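Local coordinates for uncharacterized protein (Bacteroides ovatus, PDB 4IPB) that is of unknown function but belongs to the PepSY-like, putative beta-lactamase-inhibitor-like family (DUF2874), at residues A[63-68]-A[98-103]. Numbering follows the deposited sequence.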
# COMPACT_ATOMS: atom_id res chain seq x y z
N ASP A 63 9.44 -8.91 -9.12
CA ASP A 63 10.17 -10.03 -8.53
C ASP A 63 9.70 -10.32 -7.09
O ASP A 63 9.89 -11.42 -6.60
CB ASP A 63 11.67 -9.79 -8.61
CG ASP A 63 12.10 -8.46 -8.03
OD1 ASP A 63 11.66 -7.39 -8.53
OD2 ASP A 63 12.88 -8.49 -7.04
N ARG A 64 9.10 -9.32 -6.43
CA ARG A 64 8.63 -9.50 -5.04
C ARG A 64 7.27 -10.13 -4.94
O ARG A 64 6.83 -10.48 -3.84
CB ARG A 64 8.59 -8.14 -4.31
CG ARG A 64 9.88 -7.78 -3.59
CD ARG A 64 10.98 -7.34 -4.49
NE ARG A 64 12.19 -7.14 -3.69
CZ ARG A 64 12.55 -6.00 -3.08
NH1 ARG A 64 11.79 -4.89 -3.14
NH2 ARG A 64 13.68 -5.96 -2.38
N LEU A 65 6.58 -10.29 -6.07
CA LEU A 65 5.28 -10.98 -6.08
C LEU A 65 5.38 -12.47 -5.95
O LEU A 65 6.38 -13.05 -6.37
CB LEU A 65 4.51 -10.68 -7.35
CG LEU A 65 4.24 -9.21 -7.64
CD1 LEU A 65 3.71 -9.08 -9.04
CD2 LEU A 65 3.26 -8.67 -6.63
N THR A 66 4.34 -13.10 -5.40
CA THR A 66 4.21 -14.54 -5.46
C THR A 66 4.08 -14.97 -6.92
O THR A 66 3.63 -14.20 -7.78
CB THR A 66 2.98 -15.06 -4.70
OG1 THR A 66 1.77 -14.53 -5.29
CG2 THR A 66 3.05 -14.64 -3.25
N PRO A 67 4.41 -16.23 -7.21
CA PRO A 67 4.19 -16.69 -8.55
C PRO A 67 2.74 -16.52 -9.01
O PRO A 67 2.50 -16.20 -10.18
CB PRO A 67 4.62 -18.16 -8.49
CG PRO A 67 5.62 -18.21 -7.38
CD PRO A 67 5.16 -17.19 -6.38
N THR A 68 1.79 -16.74 -8.11
CA THR A 68 0.38 -16.69 -8.47
C THR A 68 -0.01 -15.32 -8.97
O THR A 68 -0.68 -15.20 -10.03
CB THR A 68 -0.51 -17.13 -7.29
OG1 THR A 68 -0.28 -18.52 -7.03
CG2 THR A 68 -1.97 -16.98 -7.64
N ILE A 98 -2.96 -6.60 -3.61
CA ILE A 98 -1.74 -6.20 -4.24
C ILE A 98 -2.06 -5.12 -5.27
O ILE A 98 -2.88 -5.32 -6.15
CB ILE A 98 -1.05 -7.38 -4.95
CG1 ILE A 98 -0.59 -8.46 -3.97
CG2 ILE A 98 0.19 -6.86 -5.69
CD1 ILE A 98 -1.65 -9.46 -3.60
N VAL A 99 -1.44 -3.96 -5.13
CA VAL A 99 -1.71 -2.84 -6.02
C VAL A 99 -0.48 -2.67 -6.86
O VAL A 99 0.62 -2.40 -6.35
CB VAL A 99 -2.07 -1.54 -5.28
CG1 VAL A 99 -2.38 -0.47 -6.28
CG2 VAL A 99 -3.27 -1.75 -4.37
N ILE A 100 -0.65 -2.83 -8.17
CA ILE A 100 0.45 -2.61 -9.11
C ILE A 100 0.15 -1.36 -9.89
O ILE A 100 -0.89 -1.27 -10.52
CB ILE A 100 0.64 -3.80 -10.07
CG1 ILE A 100 0.73 -5.11 -9.27
CG2 ILE A 100 1.85 -3.55 -10.96
CD1 ILE A 100 0.85 -6.35 -10.13
N LYS A 101 1.07 -0.37 -9.82
CA LYS A 101 0.93 0.85 -10.58
C LYS A 101 1.72 0.73 -11.86
O LYS A 101 2.93 0.46 -11.84
CB LYS A 101 1.40 2.07 -9.79
CG LYS A 101 1.08 3.38 -10.46
CD LYS A 101 1.57 4.53 -9.63
CE LYS A 101 1.26 5.84 -10.31
NZ LYS A 101 2.03 6.96 -9.72
N VAL A 102 1.03 0.89 -12.99
CA VAL A 102 1.65 0.74 -14.28
C VAL A 102 1.49 1.97 -15.15
O VAL A 102 0.56 2.80 -14.96
CB VAL A 102 1.08 -0.45 -15.05
CG1 VAL A 102 1.39 -1.72 -14.30
CG2 VAL A 102 -0.42 -0.33 -15.26
N GLY A 103 2.45 2.12 -16.07
CA GLY A 103 2.46 3.20 -17.05
C GLY A 103 3.09 2.66 -18.35
O GLY A 103 3.37 1.49 -18.52
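L65 reaches from the loop before helix 67-75 to two isoleucines of strand 97-104, I98 and I100. Each methyl of its fork meets a different partner. CD2 of L65 touches CG2 of I98 at 3.7 Å, and CD1 of L65 lies 4.1 Å from CD1 of I100. The second contact is the looser one. Both are plain van der Waals contacts, and no hydrogen bond joins the two segments. I98 and I100 are two residues apart on an extended strand, so their side chains leave it on the same face. The leucine spans this i, i+2 pair. CB of L65 points toward the strand, and with CG anti to the carbonyl carbon (chi1 -57°) the two methyls are carried to the two isoleucines. The isoleucines offer different branches. I98 uses its short branch, CG2, whereas I100 extends its long branch (chi2 177°) and makes the touch with the terminal methyl. The backbones stay well apart, with the CA atoms of L65 and I98 8.7 Å from each other. The contact is small, burying 96 Å² in all, and L65 supplies over half of it. T66, next in the chain, is the N-cap of helix 67-75, and its OG1 accepts a hydrogen bond from the backbone N of V69. The contact thus joins the loop entering this helix to the antiparallel sheet of the PepSY-like region. The helix packs on one face of that sheet: V69 and F73 touch I98 and I100 respectively, and V86 of the adjacent strand 82-90 also touches L65.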